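Local coordinates for protein sphingomyelinase-c (Listeria ivanovii, PDB 1ZWX) that belongs to the endonuclease/exonuclease/phosphatase family and, as a bacterial sphingomyelinase-c, has a DNase I-like alpha/beta sandwich fold, at residues N10-H16 with N46-L52; S164-R168 with D203-D207; M172-Q176 with M208-N213; Q223-W227 with K265-T269. Where two conformers were deposited one is given. Residues are numbered along the deposited sequence.

Interaction 1 comes first along the chain and pairs central strands of one six-stranded sheet; interaction 4 comes last and reaches the same sheet at strand 262-266, one of its two outermost strands, centres 16 Å and nearest atoms about 5 Å apart. Interactions 2 and 3 both join helix 161-182 to helix 203-212. Their segments alternate in sequence and their centres lie only 10 Å apart, so they are two successive levels of one helix-helix interface beside the second six-stranded sheet. Interactions 1 and 2, 26 Å apart between centres, fall on opposite sides of the chain's centre. Together the four contacts sample the core, outer helices and connecting loops of a DNase I-like sandwich.

Interaction 1 of 4, residues N10-H16 with N46-L52; sequences NFKITSH and NNDVVIL
Strand 12-16 runs beside strand 49-52 in parallel, the short axes 4.7 Å apart at closest and their N-to-C directions 16° apart. Extended backbones set the register Ile13-Val49, Thr14-Val50, Ser15-Ile51 and His16-Leu52, with CA-CA spacings of 4.5 to 5.2 Å. Thr14 N donates to Val49 O (3.1 Å), Ile51 N to Thr14 O (2.8 Å) and His16 N to Ile51 O (3.0 Å). On one face Ile13 settles between Val49 and Ile51, its CG1 4.2 Å from Val49 CB and its CG2 4.0 Å from Ile51 CD1, and Ser15 OG lies against Ile51 CG2 (3.7 Å). Thr14, His16, Val50 and Leu52 project from the other face. This is the parallel strand pair of a beta-alpha-beta unit whose connection includes helix 31-39, in the DNase I-like sandwich.

Before the strand, Asn46 (phi 65°) and Asp48 (psi -40°) bend the chain so that Asp48 points at the other segment. Asp48 CB bulges onto the face of the Phe11 ring, 3.8 Å from the centroid in a CH-pi contact, while Phe11 CZ touches Val49 CG2 (3.9 Å). The t rotamer of Phe11 carries the ring toward Tyr145 and Phe191 of the second sheet. Asp48 OD2 takes Lys12 N (2.8 Å), Asp48 N gives to Lys12 O (2.8 Å), and Lys140 pairs with Asp48 OD1. Lys12 NZ reaches Asn46 O (3.0 Å).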
loop_
_atom_site.group_PDB
_atom_site.type_symbol
_atom_site.label_atom_id
_atom_site.label_comp_id
_atom_site.label_asym_id
_atom_site.label_seq_id
_atom_site.Cartn_x
_atom_site.Cartn_y
_atom_site.Cartn_z
ATOM N N ASN A 10 -2.351 -21.174 4.031
ATOM C CA ASN A 10 -3.035 -20.458 2.963
ATOM C C ASN A 10 -3.356 -19.041 3.452
ATOM O O ASN A 10 -4.530 -18.739 3.787
ATOM C CB ASN A 10 -4.299 -21.198 2.498
ATOM C CG ASN A 10 -5.034 -20.465 1.359
ATOM O OD1 ASN A 10 -4.589 -19.409 0.867
ATOM N ND2 ASN A 10 -6.169 -21.024 0.943
ATOM N N PHE A 11 -2.303 -18.207 3.544
ATOM C CA PHE A 11 -2.431 -16.796 3.922
ATOM C C PHE A 11 -2.331 -15.944 2.686
ATOM O O PHE A 11 -1.458 -16.162 1.840
ATOM C CB PHE A 11 -1.352 -16.370 4.891
ATOM C CG PHE A 11 -1.754 -15.229 5.785
ATOM C CD1 PHE A 11 -2.623 -15.448 6.857
ATOM C CD2 PHE A 11 -1.271 -13.921 5.554
ATOM C CE1 PHE A 11 -2.992 -14.413 7.704
ATOM C CE2 PHE A 11 -1.628 -12.875 6.405
ATOM C CZ PHE A 11 -2.502 -13.097 7.475
ATOM N N LYS A 12 -3.228 -14.963 2.609
ATOM C CA LYS A 12 -3.398 -14.156 1.415
ATOM C C LYS A 12 -3.603 -12.683 1.804
ATOM O O LYS A 12 -4.459 -12.360 2.643
ATOM C CB LYS A 12 -4.580 -14.689 0.644
ATOM C CG LYS A 12 -4.837 -14.034 -0.679
ATOM C CD LYS A 12 -5.722 -14.929 -1.491
ATOM C CE LYS A 12 -6.764 -14.134 -2.198
ATOM N NZ LYS A 12 -7.946 -15.001 -2.562
ATOM N N ILE A 13 -2.811 -11.804 1.180
ATOM C CA ILE A 13 -2.834 -10.354 1.456
ATOM C C ILE A 13 -2.987 -9.671 0.105
ATOM O O ILE A 13 -2.322 -10.051 -0.861
ATOM C CB ILE A 13 -1.509 -9.872 2.093
ATOM C CG1 ILE A 13 -1.250 -10.590 3.407
ATOM C CG2 ILE A 13 -1.519 -8.326 2.330
ATOM C CD1 ILE A 13 0.131 -10.405 3.918
ATOM N N THR A 14 -3.879 -8.689 0.023
ATOM C CA THR A 14 -3.981 -7.878 -1.186
ATOM C C THR A 14 -3.570 -6.463 -0.778
ATOM O O THR A 14 -3.937 -5.988 0.292
ATOM C CB THR A 14 -5.402 -7.912 -1.810
ATOM O OG1 THR A 14 -5.620 -9.191 -2.399
ATOM C CG2 THR A 14 -5.564 -6.873 -2.930
ATOM N N SER A 15 -2.729 -5.832 -1.594
ATOM C CA SER A 15 -2.341 -4.450 -1.335
ATOM C C SER A 15 -2.796 -3.616 -2.550
ATOM O O SER A 15 -2.579 -4.007 -3.693
ATOM C CB SER A 15 -0.819 -4.343 -1.128
ATOM O OG SER A 15 -0.451 -3.000 -0.855
ATOM N N HIS A 16 -3.462 -2.492 -2.270
ATOM C CA HIS A 16 -3.881 -1.599 -3.322
ATOM C C HIS A 16 -3.707 -0.168 -2.915
ATOM O O HIS A 16 -4.280 0.317 -1.911
ATOM C CB HIS A 16 -5.338 -1.836 -3.734
ATOM C CG HIS A 16 -5.653 -1.312 -5.098
ATOM N ND1 HIS A 16 -6.941 -1.137 -5.549
ATOM C CD2 HIS A 16 -4.837 -0.940 -6.117
ATOM C CE1 HIS A 16 -6.908 -0.702 -6.795
ATOM N NE2 HIS A 16 -5.644 -0.567 -7.159
ATOM N N ASN A 46 -12.145 -12.418 -0.165
ATOM C CA ASN A 46 -11.353 -13.620 0.083
ATOM C C ASN A 46 -9.884 -13.380 0.459
ATOM O O ASN A 46 -9.016 -14.213 0.155
ATOM C CB ASN A 46 -11.444 -14.585 -1.100
ATOM C CG ASN A 46 -12.869 -14.854 -1.524
ATOM O OD1 ASN A 46 -13.763 -15.071 -0.675
ATOM N ND2 ASN A 46 -13.111 -14.808 -2.852
ATOM N N ASN A 47 -9.603 -12.262 1.133
ATOM C CA ASN A 47 -8.250 -12.013 1.644
ATOM C C ASN A 47 -8.232 -12.229 3.134
ATOM O O ASN A 47 -9.246 -12.015 3.787
ATOM C CB ASN A 47 -7.823 -10.550 1.321
ATOM C CG ASN A 47 -7.701 -10.306 -0.173
ATOM O OD1 ASN A 47 -8.548 -9.623 -0.800
ATOM N ND2 ASN A 47 -6.687 -10.895 -0.774
ATOM N N ASP A 48 -7.082 -12.571 3.699
ATOM C CA ASP A 48 -6.925 -12.508 5.133
ATOM C C ASP A 48 -6.770 -11.080 5.611
ATOM O O ASP A 48 -7.289 -10.695 6.655
ATOM C CB ASP A 48 -5.729 -13.372 5.557
ATOM C CG ASP A 48 -5.994 -14.850 5.304
ATOM O OD1 ASP A 48 -6.860 -15.412 6.001
ATOM O OD2 ASP A 48 -5.417 -15.411 4.367
ATOM N N VAL A 49 -6.016 -10.292 4.831
ATOM C CA VAL A 49 -5.603 -8.942 5.225
ATOM C C VAL A 49 -5.571 -8.100 3.935
ATOM O O VAL A 49 -5.233 -8.604 2.836
ATOM C CB VAL A 49 -4.185 -8.941 5.929
ATOM C CG1 VAL A 49 -3.646 -7.518 6.091
ATOM C CG2 VAL A 49 -4.238 -9.621 7.314
ATOM N N VAL A 50 -5.965 -6.834 4.051
ATOM C CA VAL A 50 -5.882 -5.910 2.902
ATOM C C VAL A 50 -5.104 -4.692 3.353
ATOM O O VAL A 50 -5.354 -4.138 4.436
ATOM C CB VAL A 50 -7.278 -5.439 2.390
ATOM C CG1 VAL A 50 -7.116 -4.271 1.354
ATOM C CG2 VAL A 50 -8.039 -6.583 1.713
ATOM N N ILE A 51 -4.134 -4.284 2.531
ATOM C CA ILE A 51 -3.321 -3.084 2.826
ATOM C C ILE A 51 -3.770 -2.003 1.864
ATOM O O ILE A 51 -3.843 -2.251 0.679
ATOM C CB ILE A 51 -1.806 -3.346 2.591
ATOM C CG1 ILE A 51 -1.294 -4.403 3.586
ATOM C CG2 ILE A 51 -1.001 -1.990 2.676
ATOM C CD1 ILE A 51 0.179 -4.876 3.277
ATOM N N LEU A 52 -4.113 -0.822 2.388
ATOM C CA LEU A 52 -4.507 0.290 1.513
ATOM C C LEU A 52 -3.447 1.389 1.535
ATOM O O LEU A 52 -2.849 1.626 2.571
ATOM C CB LEU A 52 -5.819 0.893 2.006
ATOM C CG LEU A 52 -6.985 -0.086 2.077
ATOM C CD1 LEU A 52 -8.176 0.661 2.675
ATOM C CD2 LEU A 52 -7.332 -0.633 0.688
HETATM O O HOH W 1 -6.693 -17.166 2.808
#

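Interaction 2 of 4, residues S164-R168 with D203-D207; sequences SRAIR and DEYHD
Two roughly parallel helices of the DNase I-like alpha/beta sandwich meet here through charge: helix 161-182, the crossover between parallel strands 143-151 and 189-193, and the first turn of helix 203-212. The segment axes stand 11.7 Å apart at closest and their directions differ by 13°, a spacing that long side chains have to span. Both backbones are regular helix, as the i to i+4 bonds Arg168 N to Ser164 O (3.0 Å) and Asp207 N to Asp203 O (3.0 Å) confirm. Arg165 and Glu204 are the nearest CA pair, at 7.4 Å.

Glu204, extended with chi1 and chi2 both t, reaches across to Arg168, whose m, t, m chain with chi4 near -88° turns the guanidinium edge to the carboxylate. The resulting salt bridge has two stronger legs, Arg168 NE to Glu204 OE1 at 2.8 Å and Arg168 NH2 to Glu204 OE2 at 3.2 Å. Asp155 is a second acidic partner of Arg168, and Gln153 O accepts from its NH1. Arg165 takes the reverse path: all-t, it runs past Glu204, its CG 3.7 Å from Glu204 OE1, and lays one guanidinium face over Glu204 N. Its NH2 then forms a longer salt bridge to Asp207 OD2 at 3.3 Å, while Asp207 OD1 accepts from His206 ND1 at 3.0 Å. Water 2 donates to Arg165 O at 2.8 Å and to Glu204 OE1 at 2.6 Å.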
loop_
_atom_site.group_PDB
_atom_site.type_symbol
_atom_site.label_atom_id
_atom_site.label_comp_id
_atom_site.label_asym_id
_atom_site.label_seq_id
_atom_site.Cartn_x
_atom_site.Cartn_y
_atom_site.Cartn_z
ATOM N N SER A 164 15.507 11.416 -3.696
ATOM C CA SER A 164 14.340 10.558 -3.411
ATOM C C SER A 164 14.818 9.119 -3.065
ATOM O O SER A 164 14.287 8.488 -2.159
ATOM C CB SER A 164 13.294 10.631 -4.523
ATOM O OG SER A 164 13.823 10.282 -5.783
ATOM N N ARG A 165 15.852 8.636 -3.739
ATOM C CA ARG A 165 16.451 7.340 -3.351
ATOM C C ARG A 165 17.001 7.295 -1.909
ATOM O O ARG A 165 16.788 6.309 -1.145
ATOM C CB ARG A 165 17.492 6.907 -4.414
ATOM C CG ARG A 165 18.304 5.654 -4.038
ATOM C CD ARG A 165 19.059 5.122 -5.260
ATOM N NE ARG A 165 19.732 3.848 -4.966
ATOM C CZ ARG A 165 20.475 3.161 -5.835
ATOM N NH1 ARG A 165 20.658 3.615 -7.078
ATOM N NH2 ARG A 165 21.046 2.020 -5.456
ATOM N N ALA A 166 17.725 8.339 -1.510
ATOM C CA ALA A 166 18.229 8.428 -0.146
ATOM C C ALA A 166 17.095 8.457 0.876
ATOM O O ALA A 166 17.171 7.801 1.920
ATOM C CB ALA A 166 19.098 9.677 0.035
ATOM N N ILE A 167 16.060 9.261 0.603
ATOM C CA ILE A 167 14.922 9.333 1.522
ATOM C C ILE A 167 14.273 7.929 1.664
ATOM O O ILE A 167 14.056 7.478 2.782
ATOM C CB ILE A 167 13.854 10.388 1.056
ATOM C CG1 ILE A 167 14.436 11.812 1.134
ATOM C CG2 ILE A 167 12.608 10.335 1.956
ATOM C CD1 ILE A 167 13.640 12.810 0.251
ATOM N N ARG A 168 14.010 7.255 0.551
ATOM C CA ARG A 168 13.398 5.900 0.586
ATOM C C ARG A 168 14.280 4.914 1.341
ATOM O O ARG A 168 13.792 4.075 2.074
ATOM C CB ARG A 168 13.162 5.350 -0.790
ATOM C CG ARG A 168 11.947 5.934 -1.483
ATOM C CD ARG A 168 11.632 5.177 -2.718
ATOM N NE ARG A 168 12.549 5.428 -3.841
ATOM C CZ ARG A 168 12.406 6.394 -4.744
ATOM N NH1 ARG A 168 11.349 7.227 -4.705
ATOM N NH2 ARG A 168 13.326 6.499 -5.712
ATOM N N ASP A 203 19.110 -1.125 -9.701
ATOM C CA ASP A 203 20.060 -1.104 -8.591
ATOM C C ASP A 203 19.350 -0.819 -7.264
ATOM O O ASP A 203 19.655 -1.454 -6.249
ATOM C CB ASP A 203 21.150 -0.047 -8.788
ATOM C CG ASP A 203 22.179 -0.441 -9.850
ATOM O OD1 ASP A 203 22.122 -1.558 -10.403
ATOM O OD2 ASP A 203 23.055 0.397 -10.143
ATOM N N GLU A 204 18.434 0.159 -7.272
ATOM C CA GLU A 204 17.698 0.524 -6.062
ATOM C C GLU A 204 16.868 -0.682 -5.559
ATOM O O GLU A 204 16.766 -0.891 -4.365
ATOM C CB GLU A 204 16.788 1.742 -6.264
ATOM C CG GLU A 204 16.228 2.245 -4.921
ATOM C CD GLU A 204 15.293 3.447 -5.030
ATOM O OE1 GLU A 204 14.992 4.070 -3.997
ATOM O OE2 GLU A 204 14.880 3.756 -6.127
ATOM N N TYR A 205 16.295 -1.451 -6.471
ATOM C CA TYR A 205 15.569 -2.683 -6.099
ATOM C C TYR A 205 16.488 -3.657 -5.350
ATOM O O TYR A 205 16.162 -4.115 -4.258
ATOM C CB TYR A 205 14.951 -3.367 -7.304
ATOM C CG TYR A 205 14.136 -4.590 -6.882
ATOM C CD1 TYR A 205 12.798 -4.457 -6.453
ATOM C CD2 TYR A 205 14.708 -5.859 -6.871
ATOM C CE1 TYR A 205 12.057 -5.568 -6.045
ATOM C CE2 TYR A 205 13.959 -6.994 -6.461
ATOM C CZ TYR A 205 12.653 -6.830 -6.037
ATOM O OH TYR A 205 11.926 -7.934 -5.651
ATOM N N HIS A 206 17.666 -3.921 -5.916
ATOM C CA HIS A 206 18.689 -4.731 -5.240
ATOM C C HIS A 206 18.934 -4.264 -3.838
ATOM O O HIS A 206 18.896 -5.072 -2.889
ATOM C CB HIS A 206 20.022 -4.752 -6.041
ATOM C CG HIS A 206 21.161 -5.366 -5.280
ATOM N ND1 HIS A 206 21.834 -4.699 -4.277
ATOM C CD2 HIS A 206 21.721 -6.599 -5.352
ATOM C CE1 HIS A 206 22.760 -5.492 -3.764
ATOM N NE2 HIS A 206 22.708 -6.653 -4.396
ATOM N N ASP A 207 19.160 -2.958 -3.667
ATOM C CA ASP A 207 19.441 -2.418 -2.354
ATOM C C ASP A 207 18.260 -2.501 -1.388
ATOM O O ASP A 207 18.455 -2.683 -0.180
ATOM C CB ASP A 207 19.902 -0.968 -2.457
ATOM C CG ASP A 207 21.355 -0.848 -2.944
ATOM O OD1 ASP A 207 21.941 -1.838 -3.463
ATOM O OD2 ASP A 207 21.879 0.255 -2.820
HETATM O O HOH W 2 16.291 3.619 -1.818
#

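Interaction 3 of 4, residues M172-Q176 with M208-N213; sequences MQEIQ and MLKLLN. Unlike the reference sequence in segment 208-213: Leu209 (reference Phe).
Helix 172-176 and the last turn of helix 203-212 approach at 32° between directions, their short axes 9.2 Å apart and the nearest CA pair, Met172 and Leu212, at 5.9 Å. Met208 opens the second segment: its CG lies 3.4 Å from Met172 SD, and its side chain continues onto Tyr249 and Phe251 of strand 248-252, so this side chain rests on the sheet of the sandwich. One turn on, Leu211 points at the first helix and sets CB 4.0 Å from Met172 CB; its carbonyl O receives a 2.7 Å bond from water 3, which also donates to Gln173 OE1 (3.0 Å). Leu212, in the m, t rotamer, sends CD2 between Met172 CB (3.7 Å) and Ile175 CG2 (4.0 Å). Its O accepts from Gln176 NE2 at 2.9 Å, and that amide nitrogen also binds Glu253. Asn213 then leaves the helix with positive phi (59°), its CB 3.6 Å from Gln176 NE2. The chemistry thus divides: Met208 faces the sheet, Leu212 fills the space between Met172 and Ile175 and Leu211 packs on Met172 CB nearer the surface, while the carbonyls of Leu211 and Leu212 are met by a water and a glutamine amide.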
loop_
_atom_site.group_PDB
_atom_site.type_symbol
_atom_site.label_atom_id
_atom_site.label_comp_id
_atom_site.label_asym_id
_atom_site.label_seq_id
_atom_site.Cartn_x
_atom_site.Cartn_y
_atom_site.Cartn_z
ATOM N N MET A 172 13.117 2.901 4.523
ATOM C CA MET A 172 13.272 1.449 4.671
ATOM C C MET A 172 13.990 1.065 5.970
ATOM O O MET A 172 13.578 0.093 6.635
ATOM C CB MET A 172 13.926 0.816 3.446
ATOM C CG MET A 172 13.218 1.217 2.232
ATOM S SD MET A 172 12.976 0.253 0.792
ATOM C CE MET A 172 11.971 1.400 -0.153
ATOM N N GLN A 173 15.036 1.815 6.337
ATOM C CA GLN A 173 15.702 1.622 7.619
ATOM C C GLN A 173 14.759 1.848 8.796
ATOM O O GLN A 173 14.843 1.104 9.775
ATOM C CB GLN A 173 16.955 2.503 7.818
ATOM C CG GLN A 173 17.690 2.213 9.155
ATOM C CD GLN A 173 18.204 0.743 9.203
ATOM O OE1 GLN A 173 18.907 0.274 8.294
ATOM N NE2 GLN A 173 17.817 0.015 10.249
ATOM N N GLU A 174 13.911 2.887 8.734
ATOM C CA GLU A 174 12.930 3.100 9.813
ATOM C C GLU A 174 12.103 1.835 10.065
ATOM O O GLU A 174 11.858 1.503 11.209
ATOM C CB GLU A 174 12.021 4.306 9.545
ATOM C CG GLU A 174 12.774 5.662 9.584
ATOM C CD GLU A 174 11.831 6.875 9.639
ATOM O OE1 GLU A 174 10.801 6.794 10.316
ATOM O OE2 GLU A 174 12.123 7.906 8.994
ATOM N N ILE A 175 11.717 1.150 8.994
ATOM C CA ILE A 175 10.930 -0.083 9.073
ATOM C C ILE A 175 11.761 -1.206 9.739
ATOM O O ILE A 175 11.308 -1.869 10.683
ATOM C CB ILE A 175 10.453 -0.483 7.705
ATOM C CG1 ILE A 175 9.372 0.525 7.190
ATOM C CG2 ILE A 175 9.914 -1.930 7.672
ATOM C CD1 ILE A 175 9.032 0.305 5.726
ATOM N N GLN A 176 12.989 -1.387 9.265
ATOM C CA GLN A 176 13.847 -2.429 9.862
ATOM C C GLN A 176 14.206 -2.148 11.294
ATOM O O GLN A 176 14.294 -3.076 12.080
ATOM C CB GLN A 176 15.089 -2.694 9.021
ATOM C CG GLN A 176 14.998 -3.940 8.136
ATOM C CD GLN A 176 14.663 -5.243 8.899
ATOM O OE1 GLN A 176 15.130 -5.475 10.009
ATOM N NE2 GLN A 176 13.835 -6.085 8.282
ATOM N N MET A 208 17.054 -2.295 -1.912
ATOM C CA MET A 208 15.829 -2.418 -1.090
ATOM C C MET A 208 15.743 -3.804 -0.443
ATOM O O MET A 208 15.394 -3.911 0.736
ATOM C CB MET A 208 14.578 -2.214 -1.934
ATOM C CG MET A 208 13.264 -2.519 -1.138
ATOM S SD MET A 208 11.797 -1.900 -1.991
ATOM C CE MET A 208 11.707 -2.966 -3.385
ATOM N N LEU A 209 16.054 -4.842 -1.218
ATOM C CA LEU A 209 16.075 -6.226 -0.674
ATOM C C LEU A 209 16.945 -6.283 0.579
ATOM O O LEU A 209 16.548 -6.855 1.625
ATOM C CB LEU A 209 16.442 -7.284 -1.742
ATOM C CG LEU A 209 15.556 -7.419 -2.996
ATOM C CD1 LEU A 209 15.966 -8.581 -3.876
ATOM C CD2 LEU A 209 14.048 -7.463 -2.674
ATOM N N LYS A 210 18.098 -5.613 0.542
ATOM C CA LYS A 210 18.993 -5.627 1.690
ATOM C C LYS A 210 18.519 -4.766 2.843
ATOM O O LYS A 210 18.718 -5.102 4.014
ATOM C CB LYS A 210 20.435 -5.202 1.275
ATOM C CG LYS A 210 21.114 -6.135 0.274
ATOM C CD LYS A 210 21.445 -7.493 0.924
ATOM C CE LYS A 210 22.337 -8.412 0.059
ATOM N NZ LYS A 210 22.334 -8.023 -1.378
ATOM N N LEU A 211 17.930 -3.619 2.521
ATOM C CA LEU A 211 17.556 -2.653 3.560
ATOM C C LEU A 211 16.318 -3.120 4.345
ATOM O O LEU A 211 16.214 -2.845 5.531
ATOM C CB LEU A 211 17.231 -1.296 2.929
ATOM C CG LEU A 211 18.435 -0.496 2.391
ATOM C CD1 LEU A 211 17.983 0.661 1.476
ATOM C CD2 LEU A 211 19.223 0.035 3.546
ATOM N N LEU A 212 15.389 -3.752 3.652
ATOM C CA LEU A 212 14.171 -4.345 4.288
ATOM C C LEU A 212 14.407 -5.775 4.744
ATOM O O LEU A 212 13.552 -6.354 5.452
ATOM C CB LEU A 212 13.007 -4.364 3.298
ATOM C CG LEU A 212 12.350 -3.015 2.923
ATOM C CD1 LEU A 212 11.184 -3.276 1.987
ATOM C CD2 LEU A 212 11.905 -2.213 4.164
ATOM N N ASN A 213 15.535 -6.364 4.323
ATOM C CA ASN A 213 15.841 -7.781 4.611
ATOM C C ASN A 213 14.757 -8.726 4.055
ATOM O O ASN A 213 14.143 -9.497 4.799
ATOM C CB ASN A 213 16.043 -7.972 6.135
ATOM C CG ASN A 213 16.620 -9.347 6.487
ATOM O OD1 ASN A 213 16.344 -9.910 7.570
ATOM N ND2 ASN A 213 17.371 -9.907 5.574
HETATM O O HOH W 3 18.168 -2.443 7.376
#

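Interaction 4 of 4, residues Q223-W227 with K265-T269; sequences QMATW and KVLHT
Met224 supplies most of the loop's reach. From a backbone at phi/psi -64/168°, its CA-CB bond points at the 265-269 segment, and chi1 of -107°, between wells, followed by chi2 of 35° and chi3 of -73°, curls the chain over its partners. CG rests 3.9 Å from Val266 CB and 3.5 Å from His268 CE1, the latter near the ring plane. SD lies 4.7 Å from the His268 ring centroid and 74° off its normal, an edge-on Met-aromatic contact. His268 adopts chi1 m with chi2 near 94°, which swings the imidazole towards the loop, where Tyr292 also meets it edge-to-face.

Val266 ends strand 262-266, an outermost strand of one sheet in the DNase I-like sandwich, so the contact lays the loop that follows helix 203-212 over the Val266 side of the sheet, at the end of this strand. Thr226 and Trp227 both face Glu245 in a classic beta bulge. With Val266 at chi1 t and Thr226 at p, the methyls Val266 CG2 and Thr226 CG2 meet at 3.7 Å, and Thr226 OG1 is held by Asp248 and Leu247 N. Ala225 turns its CB away; its buried O finds no polar partner and lies 4.0 Å from Val266 CG1.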
loop_
_atom_site.group_PDB
_atom_site.type_symbol
_atom_site.label_atom_id
_atom_site.label_comp_id
_atom_site.label_asym_id
_atom_site.label_seq_id
_atom_site.Cartn_x
_atom_site.Cartn_y
_atom_site.Cartn_z
ATOM N N GLN A 223 8.036 -8.146 -15.754
ATOM C CA GLN A 223 7.552 -7.601 -17.036
ATOM C C GLN A 223 6.169 -6.971 -16.871
ATOM O O GLN A 223 5.741 -6.140 -17.669
ATOM C CB GLN A 223 7.562 -8.670 -18.132
ATOM N N MET A 224 5.482 -7.341 -15.802
ATOM C CA MET A 224 4.292 -6.636 -15.386
ATOM C C MET A 224 4.646 -5.184 -14.979
ATOM O O MET A 224 5.841 -4.799 -14.846
ATOM C CB MET A 224 3.615 -7.393 -14.235
ATOM C CG MET A 224 2.306 -8.147 -14.579
ATOM S SD MET A 224 2.078 -8.949 -16.199
ATOM C CE MET A 224 1.831 -7.561 -17.331
ATOM N N ALA A 225 3.612 -4.377 -14.822
ATOM C CA ALA A 225 3.752 -3.018 -14.319
ATOM C C ALA A 225 2.541 -2.760 -13.458
ATOM O O ALA A 225 1.416 -2.991 -13.884
ATOM C CB ALA A 225 3.811 -2.008 -15.479
ATOM N N THR A 226 2.768 -2.317 -12.235
ATOM C CA THR A 226 1.675 -1.955 -11.346
ATOM C C THR A 226 1.234 -0.504 -11.571
ATOM O O THR A 226 0.151 -0.114 -11.141
ATOM C CB THR A 226 2.057 -2.161 -9.872
ATOM O OG1 THR A 226 3.051 -1.191 -9.469
ATOM C CG2 THR A 226 2.580 -3.602 -9.663
ATOM N N TRP A 227 2.092 0.275 -12.243
ATOM C CA TRP A 227 1.801 1.677 -12.567
ATOM C C TRP A 227 2.067 1.752 -14.068
ATOM O O TRP A 227 3.225 1.766 -14.499
ATOM C CB TRP A 227 2.689 2.618 -11.740
ATOM C CG TRP A 227 2.312 4.070 -11.856
ATOM C CD1 TRP A 227 1.375 4.746 -11.129
ATOM C CD2 TRP A 227 2.885 5.023 -12.766
ATOM N NE1 TRP A 227 1.318 6.070 -11.541
ATOM C CE2 TRP A 227 2.230 6.257 -12.551
ATOM C CE3 TRP A 227 3.860 4.934 -13.772
ATOM C CZ2 TRP A 227 2.541 7.424 -13.299
ATOM C CZ3 TRP A 227 4.166 6.088 -14.522
ATOM C CH2 TRP A 227 3.505 7.308 -14.278
ATOM N N LYS A 265 1.072 -11.463 -7.492
ATOM C CA LYS A 265 0.429 -11.357 -8.787
ATOM C C LYS A 265 -0.216 -9.971 -8.900
ATOM O O LYS A 265 -0.948 -9.548 -8.004
ATOM C CB LYS A 265 -0.668 -12.441 -8.964
ATOM C CG LYS A 265 -1.342 -12.359 -10.338
ATOM C CD LYS A 265 -2.026 -13.623 -10.794
ATOM C CE LYS A 265 -2.182 -13.615 -12.328
ATOM N N VAL A 266 0.056 -9.297 -10.012
ATOM C CA VAL A 266 -0.549 -8.011 -10.329
ATOM C C VAL A 266 -1.893 -8.299 -10.992
ATOM O O VAL A 266 -1.965 -9.091 -11.946
ATOM C CB VAL A 266 0.342 -7.190 -11.304
ATOM C CG1 VAL A 266 -0.306 -5.831 -11.623
ATOM C CG2 VAL A 266 1.727 -7.002 -10.741
ATOM N N LEU A 267 -2.949 -7.675 -10.476
ATOM C CA LEU A 267 -4.282 -7.816 -11.040
ATOM C C LEU A 267 -4.632 -6.624 -11.928
ATOM O O LEU A 267 -4.698 -5.487 -11.460
ATOM C CB LEU A 267 -5.314 -7.985 -9.918
ATOM C CG LEU A 267 -4.914 -8.981 -8.821
ATOM C CD1 LEU A 267 -5.833 -8.828 -7.609
ATOM C CD2 LEU A 267 -4.904 -10.440 -9.355
ATOM N N HIS A 268 -4.844 -6.912 -13.210
ATOM C CA HIS A 268 -5.151 -5.902 -14.209
ATOM C C HIS A 268 -6.642 -5.676 -14.405
ATOM O O HIS A 268 -7.058 -5.191 -15.453
ATOM C CB HIS A 268 -4.522 -6.287 -15.546
ATOM C CG HIS A 268 -3.034 -6.393 -15.496
ATOM N ND1 HIS A 268 -2.384 -7.585 -15.259
ATOM C CD2 HIS A 268 -2.067 -5.455 -15.630
ATOM C CE1 HIS A 268 -1.077 -7.377 -15.256
ATOM N NE2 HIS A 268 -0.859 -6.093 -15.480
ATOM N N THR A 269 -7.442 -5.993 -13.396
ATOM C CA THR A 269 -8.881 -5.952 -13.564
ATOM C C THR A 269 -9.404 -4.512 -13.713
ATOM O O THR A 269 -9.047 -3.618 -12.932
ATOM C CB THR A 269 -9.617 -6.714 -12.432
ATOM O OG1 THR A 269 -11.028 -6.751 -12.710
ATOM C CG2 THR A 269 -9.350 -6.097 -11.026
#